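PDB 4ZY8: protein LST4 from Kluyveromyces lactis, which probably takes part in amino-acid uptake and in protein trafficking from the Golgi to the plasma membrane, and is represented here by its longin domain. Local coordinates for residues H44-F55 with V74-I85. Sequence-based numbering, arbitrary orientation.
Sequences HIPLNELKDYIF and VKSANIVLFTRI
In the longin domain of this DENN-family protein, the amphipathic helix 47-55 lies across one face of the central antiparallel sheet, and Tyr-53, Leu-50 and Ile-54 gather round Leu-81 of strand 79-85. In the Leu-81 side chain CG is anti to the backbone N (chi1 178°), and the turn about chi2 brings CD2 within 3.7 Å of Tyr-53 CB; the same methyl meets Leu-50 CD2 at 4.0 Å and Ile-54 CG1 somewhat farther off. Tyr-53 then reaches along the helix flank to Val-74, both of whose methyls approach CE2 obliquely from one side of the phenol ring, CG2 to 3.5 Å. The segment axes are inclined at 56°, and the five-stranded sheet, in the order 2-1-5-4-3, carries helices 114-134 and 150-166 on its other face, where Arg-84 forms salt bridges to Asp-122 and Glu-125. Toward the end of the helix, Ile-54 CG2 rests 4.1 Å from Thr-83 CG2 while also lying over the centre of the Phe-55 ring; the Thr-83 hydroxyl is engaged by Ser-99 of the adjoining strand. Ile-85 CD1 touches that phenylalanine at CD1, 3.8 Å away. At the opposite end, the loop before the helix meets the 74-79 hairpin, which contains a G1 beta bulge. Here Ile-79 CD1 sits over one face of the His-44 imidazole in a CH-pi contact, 3.5 Å from the ring centroid and displaced toward its rim, while Ile-45 CD1 packs against Val-74 CG1 at 3.9 Å.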
ATOM      1  N   HIS A  44      -3.828  -5.608 -14.342  1.00 62.96           N
ATOM      2  CA  HIS A  44      -4.154  -4.305 -14.880  1.00 71.64           C
ATOM      3  C   HIS A  44      -2.914  -3.715 -15.515  1.00 72.97           C
ATOM      4  O   HIS A  44      -2.424  -4.159 -16.535  1.00 71.44           O
ATOM      5  CB  HIS A  44      -4.663  -3.363 -13.755  1.00 71.28           C
ATOM      6  CG  HIS A  44      -5.872  -2.534 -14.124  1.00 76.29           C
ATOM      7  ND1 HIS A  44      -5.800  -1.410 -14.916  1.00 74.22           N
ATOM      8  CD2 HIS A  44      -7.181  -2.665 -13.788  1.00 77.10           C
ATOM      9  CE1 HIS A  44      -7.011  -0.901 -15.072  1.00 79.53           C
ATOM     10  NE2 HIS A  44      -7.867  -1.641 -14.391  1.00 77.98           N
ATOM     11  N   ILE A  45      -2.418  -2.709 -14.830  1.00 71.16           N
ATOM     12  CA  ILE A  45      -1.306  -1.868 -15.202  1.00 63.27           C
ATOM     13  C   ILE A  45       0.018  -2.520 -14.854  1.00 63.67           C
ATOM     14  O   ILE A  45       0.112  -3.237 -13.888  1.00 61.86           O
ATOM     15  CB  ILE A  45      -1.395  -0.539 -14.502  1.00 63.03           C
ATOM     16  CG1 ILE A  45      -0.211   0.321 -14.825  1.00 62.43           C
ATOM     17  CG2 ILE A  45      -1.380  -0.752 -13.027  1.00 70.08           C
ATOM     18  CD1 ILE A  45      -0.281   1.641 -14.127  1.00 67.88           C
ATOM     19  N   PRO A  46       1.017  -2.278 -15.698  1.00 65.60           N
ATOM     20  CA  PRO A  46       2.324  -2.929 -15.582  1.00 64.24           C
ATOM     21  C   PRO A  46       2.963  -2.730 -14.217  1.00 64.56           C
ATOM     22  O   PRO A  46       2.809  -1.674 -13.603  1.00 63.64           O
ATOM     23  CB  PRO A  46       3.156  -2.226 -16.657  1.00 64.44           C
ATOM     24  CG  PRO A  46       2.538  -0.876 -16.778  1.00 68.05           C
ATOM     25  CD  PRO A  46       1.067  -1.079 -16.552  1.00 66.61           C
ATOM     26  N   LEU A  47       3.679  -3.747 -13.753  1.00 62.72           N
ATOM     27  CA  LEU A  47       4.364  -3.672 -12.507  1.00 58.27           C
ATOM     28  C   LEU A  47       5.497  -2.709 -12.482  1.00 58.85           C
ATOM     29  O   LEU A  47       5.821  -2.203 -11.457  1.00 61.18           O
ATOM     30  CB  LEU A  47       4.866  -5.037 -12.143  1.00 61.19           C
ATOM     31  CG  LEU A  47       5.250  -5.142 -10.695  1.00 66.79           C
ATOM     32  CD1 LEU A  47       4.023  -5.375  -9.839  1.00 63.46           C
ATOM     33  CD2 LEU A  47       6.220  -6.289 -10.549  1.00 71.50           C
ATOM     34  N   ASN A  48       6.114  -2.452 -13.609  1.00 61.25           N
ATOM     35  CA  ASN A  48       7.237  -1.532 -13.638  1.00 59.73           C
ATOM     36  C   ASN A  48       6.814  -0.085 -13.584  1.00 55.20           C
ATOM     37  O   ASN A  48       7.542   0.759 -13.132  1.00 54.57           O
ATOM     38  CB  ASN A  48       8.074  -1.767 -14.875  1.00 68.30           C
ATOM     39  CG  ASN A  48       9.096  -2.844 -14.681  1.00 73.58           C
ATOM     40  OD1 ASN A  48       9.877  -2.808 -13.756  1.00 72.88           O
ATOM     41  ND2 ASN A  48       9.090  -3.810 -15.563  1.00 83.40           N
ATOM     42  N   GLU A  49       5.627   0.190 -14.073  1.00 50.39           N
ATOM     43  CA  GLU A  49       5.068   1.529 -14.019  1.00 55.15           C
ATOM     44  C   GLU A  49       4.633   1.804 -12.580  1.00 52.81           C
ATOM     45  O   GLU A  49       4.769   2.926 -12.094  1.00 49.94           O
ATOM     46  CB  GLU A  49       3.909   1.680 -15.003  1.00 58.44           C
ATOM     47  CG  GLU A  49       3.251   3.050 -15.011  1.00 64.23           C
ATOM     48  CD  GLU A  49       2.144   3.143 -16.053  1.00 64.86           C
ATOM     49  OE1 GLU A  49       2.086   2.252 -16.926  1.00 63.08           O
ATOM     50  OE2 GLU A  49       1.338   4.101 -16.004  1.00 64.22           O
ATOM     51  N   LEU A  50       4.120   0.780 -11.899  1.00 54.32           N
ATOM     52  CA  LEU A  50       3.698   0.951 -10.506  1.00 48.97           C
ATOM     53  C   LEU A  50       4.865   1.182  -9.562  1.00 47.03           C
ATOM     54  O   LEU A  50       4.783   2.074  -8.730  1.00 48.30           O
ATOM     55  CB  LEU A  50       2.866  -0.246 -10.043  1.00 47.09           C
ATOM     56  CG  LEU A  50       1.452  -0.175 -10.623  1.00 56.58           C
ATOM     57  CD1 LEU A  50       0.663  -1.406 -10.301  1.00 53.39           C
ATOM     58  CD2 LEU A  50       0.723   1.050 -10.084  1.00 52.28           C
ATOM     59  N   LYS A  51       5.957   0.426  -9.714  1.00 45.92           N
ATOM     60  CA  LYS A  51       7.155   0.619  -8.883  1.00 47.61           C
ATOM     61  C   LYS A  51       7.605   2.066  -8.924  1.00 48.63           C
ATOM     62  O   LYS A  51       8.069   2.620  -7.929  1.00 49.56           O
ATOM     63  CB  LYS A  51       8.316  -0.272  -9.347  1.00 55.04           C
ATOM     64  CG  LYS A  51       8.072  -1.771  -9.226  1.00 57.92           C
ATOM     65  CD  LYS A  51       8.528  -2.309  -7.885  1.00 63.60           C
ATOM     66  CE  LYS A  51       8.617  -3.829  -7.916  1.00 66.24           C
ATOM     67  NZ  LYS A  51       9.081  -4.302  -9.248  1.00 56.16           N
ATOM     68  N   ASP A  52       7.456   2.671 -10.095  1.00 48.25           N
ATOM     69  CA  ASP A  52       7.845   4.054 -10.317  1.00 50.43           C
ATOM     70  C   ASP A  52       6.867   5.020  -9.619  1.00 50.25           C
ATOM     71  O   ASP A  52       7.289   5.982  -8.984  1.00 49.19           O
ATOM     72  CB  ASP A  52       7.947   4.321 -11.823  1.00 55.80           C
ATOM     73  CG  ASP A  52       8.485   5.702 -12.138  1.00 65.41           C
ATOM     74  OD1 ASP A  52       9.642   5.981 -11.757  1.00 71.34           O
ATOM     75  OD2 ASP A  52       7.785   6.482 -12.820  1.00 67.08           O
ATOM     76  N   TYR A  53       5.569   4.752  -9.715  1.00 47.30           N
ATOM     77  CA  TYR A  53       4.586   5.568  -9.002  1.00 49.94           C
ATOM     78  C   TYR A  53       4.700   5.432  -7.486  1.00 43.15           C
ATOM     79  O   TYR A  53       4.503   6.396  -6.758  1.00 48.56           O
ATOM     80  CB  TYR A  53       3.167   5.208  -9.436  1.00 47.03           C
ATOM     81  CG  TYR A  53       2.797   5.646 -10.832  1.00 53.97           C
ATOM     82  CD1 TYR A  53       3.345   6.788 -11.390  1.00 63.86           C
ATOM     83  CD2 TYR A  53       1.883   4.928 -11.583  1.00 61.35           C
ATOM     84  CE1 TYR A  53       2.995   7.201 -12.660  1.00 67.61           C
ATOM     85  CE2 TYR A  53       1.532   5.328 -12.852  1.00 60.58           C
ATOM     86  CZ  TYR A  53       2.086   6.466 -13.386  1.00 64.78           C
ATOM     87  OH  TYR A  53       1.727   6.866 -14.656  1.00 77.20           O
ATOM     88  N   ILE A  54       5.026   4.251  -6.997  1.00 49.97           N
ATOM     89  CA  ILE A  54       5.130   3.988  -5.574  1.00 45.48           C
ATOM     90  C   ILE A  54       6.411   4.487  -4.974  1.00 48.83           C
ATOM     91  O   ILE A  54       6.391   5.153  -3.981  1.00 47.99           O
ATOM     92  CB  ILE A  54       5.018   2.494  -5.298  1.00 41.31           C
ATOM     93  CG1 ILE A  54       3.668   2.009  -5.740  1.00 41.09           C
ATOM     94  CG2 ILE A  54       5.208   2.168  -3.840  1.00 40.83           C
ATOM     95  CD1 ILE A  54       3.568   0.537  -5.901  1.00 35.87           C
ATOM     96  N   PHE A  55       7.531   4.123  -5.560  1.00 44.28           N
ATOM     97  CA  PHE A  55       8.800   4.545  -5.039  1.00 44.58           C
ATOM     98  C   PHE A  55       9.422   5.666  -5.886  1.00 54.89           C
ATOM     99  O   PHE A  55      10.535   6.073  -5.670  1.00 55.70           O
ATOM    100  CB  PHE A  55       9.754   3.364  -4.953  1.00 46.90           C
ATOM    101  CG  PHE A  55       9.258   2.222  -4.128  1.00 46.74           C
ATOM    102  CD1 PHE A  55       9.353   2.244  -2.764  1.00 45.44           C
ATOM    103  CD2 PHE A  55       8.744   1.113  -4.719  1.00 36.44           C
ATOM    104  CE1 PHE A  55       8.936   1.191  -2.008  1.00 41.46           C
ATOM    105  CE2 PHE A  55       8.303   0.069  -3.967  1.00 44.11           C
ATOM    106  CZ  PHE A  55       8.404   0.101  -2.606  1.00 38.43           C
ATOM    107  N   VAL A  74      -3.460   7.893 -12.047  1.00 46.88           N
ATOM    108  CA  VAL A  74      -2.831   7.296 -13.207  1.00 58.02           C
ATOM    109  C   VAL A  74      -3.801   7.574 -14.352  1.00 55.12           C
ATOM    110  O   VAL A  74      -4.785   6.855 -14.518  1.00 54.87           O
ATOM    111  CB  VAL A  74      -2.577   5.780 -13.037  1.00 54.03           C
ATOM    112  CG1 VAL A  74      -1.804   5.243 -14.232  1.00 57.72           C
ATOM    113  CG2 VAL A  74      -1.800   5.511 -11.755  1.00 53.84           C
ATOM    114  N   LYS A  75      -3.531   8.611 -15.136  1.00 61.56           N
ATOM    115  CA  LYS A  75      -4.488   9.083 -16.149  1.00 66.89           C
ATOM    116  C   LYS A  75      -4.634   8.030 -17.236  1.00 63.43           C
ATOM    117  O   LYS A  75      -5.716   7.838 -17.800  1.00 67.60           O
ATOM    118  CB  LYS A  75      -4.046  10.414 -16.759  1.00 63.26           C
ATOM    119  N   SER A  76      -3.532   7.336 -17.498  1.00 63.29           N
ATOM    120  CA  SER A  76      -3.468   6.318 -18.535  1.00 64.09           C
ATOM    121  C   SER A  76      -4.379   5.121 -18.287  1.00 64.75           C
ATOM    122  O   SER A  76      -4.509   4.276 -19.171  1.00 69.03           O
ATOM    123  CB  SER A  76      -2.024   5.834 -18.688  1.00 69.66           C
ATOM    124  OG  SER A  76      -1.636   4.994 -17.612  1.00 72.12           O
ATOM    125  N   ALA A  77      -4.971   5.027 -17.093  1.00 62.39           N
ATOM    126  CA  ALA A  77      -5.779   3.858 -16.719  1.00 54.61           C
ATOM    127  C   ALA A  77      -7.060   4.172 -15.927  1.00 58.40           C
ATOM    128  O   ALA A  77      -7.694   3.251 -15.398  1.00 62.11           O
ATOM    129  CB  ALA A  77      -4.932   2.872 -15.941  1.00 51.89           C
ATOM    130  N   ASN A  78      -7.438   5.448 -15.836  1.00 54.46           N
ATOM    131  CA  ASN A  78      -8.637   5.861 -15.087  1.00 54.45           C
ATOM    132  C   ASN A  78      -8.610   5.347 -13.645  1.00 55.80           C
ATOM    133  O   ASN A  78      -9.639   4.946 -13.081  1.00 46.11           O
ATOM    134  CB  ASN A  78      -9.900   5.354 -15.789  1.00 55.73           C
ATOM    135  CG  ASN A  78     -10.054   5.924 -17.180  1.00 67.61           C
ATOM    136  OD1 ASN A  78      -9.840   7.116 -17.400  1.00 71.47           O
ATOM    137  ND2 ASN A  78     -10.388   5.063 -18.141  1.00 65.49           N
ATOM    138  N   ILE A  79      -7.419   5.373 -13.058  1.00 46.84           N
ATOM    139  CA  ILE A  79      -7.196   4.772 -11.760  1.00 47.60           C
ATOM    140  C   ILE A  79      -6.586   5.771 -10.781  1.00 51.64           C
ATOM    141  O   ILE A  79      -5.797   6.627 -11.167  1.00 47.16           O
ATOM    142  CB  ILE A  79      -6.302   3.513 -11.926  1.00 45.46           C
ATOM    143  CG1 ILE A  79      -7.183   2.296 -12.233  1.00 50.19           C
ATOM    144  CG2 ILE A  79      -5.439   3.277 -10.713  1.00 46.65           C
ATOM    145  CD1 ILE A  79      -6.423   1.033 -12.526  1.00 55.48           C
ATOM    146  N   VAL A  80      -6.969   5.667  -9.514  1.00 45.28           N
ATOM    147  CA  VAL A  80      -6.300   6.404  -8.458  1.00 40.21           C
ATOM    148  C   VAL A  80      -5.491   5.422  -7.621  1.00 39.07           C
ATOM    149  O   VAL A  80      -5.963   4.335  -7.323  1.00 35.76           O
ATOM    150  CB  VAL A  80      -7.325   7.184  -7.595  1.00 41.20           C
ATOM    151  CG1 VAL A  80      -6.937   7.180  -6.149  1.00 44.36           C
ATOM    152  CG2 VAL A  80      -7.471   8.598  -8.119  1.00 44.01           C
ATOM    153  N   LEU A  81      -4.254   5.788  -7.300  1.00 35.71           N
ATOM    154  CA  LEU A  81      -3.367   4.947  -6.506  1.00 40.17           C
ATOM    155  C   LEU A  81      -3.085   5.607  -5.164  1.00 38.08           C
ATOM    156  O   LEU A  81      -2.567   6.727  -5.136  1.00 36.12           O
ATOM    157  CB  LEU A  81      -2.057   4.681  -7.271  1.00 40.90           C
ATOM    158  CG  LEU A  81      -0.941   3.858  -6.616  1.00 46.47           C
ATOM    159  CD1 LEU A  81      -1.331   2.393  -6.524  1.00 41.54           C
ATOM    160  CD2 LEU A  81       0.374   3.992  -7.399  1.00 45.44           C
ATOM    161  N   PHE A  82      -3.455   4.964  -4.054  1.00 31.09           N
ATOM    162  CA  PHE A  82      -3.071   5.520  -2.763  1.00 33.44           C
ATOM    163  C   PHE A  82      -2.105   4.600  -2.028  1.00 33.23           C
ATOM    164  O   PHE A  82      -2.293   3.387  -1.962  1.00 31.28           O
ATOM    165  CB  PHE A  82      -4.295   5.882  -1.896  1.00 29.03           C
ATOM    166  CG  PHE A  82      -5.235   4.732  -1.558  1.00 31.59           C
ATOM    167  CD1 PHE A  82      -5.170   4.106  -0.321  1.00 30.22           C
ATOM    168  CD2 PHE A  82      -6.225   4.334  -2.441  1.00 33.78           C
ATOM    169  CE1 PHE A  82      -6.060   3.079   0.021  1.00 28.82           C
ATOM    170  CE2 PHE A  82      -7.127   3.310  -2.113  1.00 28.80           C
ATOM    171  CZ  PHE A  82      -7.041   2.688  -0.876  1.00 26.75           C
ATOM    172  N   THR A  83      -1.051   5.211  -1.505  1.00 28.61           N
ATOM    173  CA  THR A  83       0.093   4.490  -0.963  1.00 33.87           C
ATOM    174  C   THR A  83       0.482   4.947   0.437  1.00 32.51           C
ATOM    175  O   THR A  83       0.704   6.128   0.669  1.00 39.05           O
ATOM    176  CB  THR A  83       1.343   4.677  -1.878  1.00 36.47           C
ATOM    177  OG1 THR A  83       1.093   4.098  -3.156  1.00 36.91           O
ATOM    178  CG2 THR A  83       2.582   4.005  -1.266  1.00 39.31           C
ATOM    179  N   ARG A  84       0.602   3.997   1.351  1.00 32.81           N
ATOM    180  CA  ARG A  84       1.241   4.227   2.641  1.00 30.49           C
ATOM    181  C   ARG A  84       2.669   3.720   2.551  1.00 34.30           C
ATOM    182  O   ARG A  84       2.892   2.535   2.295  1.00 29.66           O
ATOM    183  CB  ARG A  84       0.486   3.504   3.759  1.00 27.93           C
ATOM    184  CG  ARG A  84       1.268   3.290   5.076  1.00 35.70           C
ATOM    185  CD  ARG A  84       1.551   4.599   5.833  1.00 35.16           C
ATOM    186  NE  ARG A  84       0.330   5.392   6.073  1.00 28.56           N
ATOM    187  CZ  ARG A  84      -0.406   5.381   7.183  1.00 29.32           C
ATOM    188  NH1 ARG A  84      -0.084   4.603   8.216  1.00 29.66           N
ATOM    189  NH2 ARG A  84      -1.479   6.165   7.252  1.00 29.17           N
ATOM    190  N   ILE A  85       3.644   4.588   2.783  1.00 31.31           N
ATOM    191  CA  ILE A  85       5.022   4.136   2.699  1.00 30.90           C
ATOM    192  C   ILE A  85       5.690   4.458   4.042  1.00 32.39           C
ATOM    193  O   ILE A  85       5.432   5.494   4.625  1.00 35.27           O
ATOM    194  CB  ILE A  85       5.738   4.773   1.472  1.00 39.85           C
ATOM    195  CG1 ILE A  85       7.094   4.140   1.202  1.00 46.22           C
ATOM    196  CG2 ILE A  85       5.805   6.295   1.562  1.00 41.35           C
ATOM    197  CD1 ILE A  85       7.569   4.426  -0.210  1.00 47.42           C
TER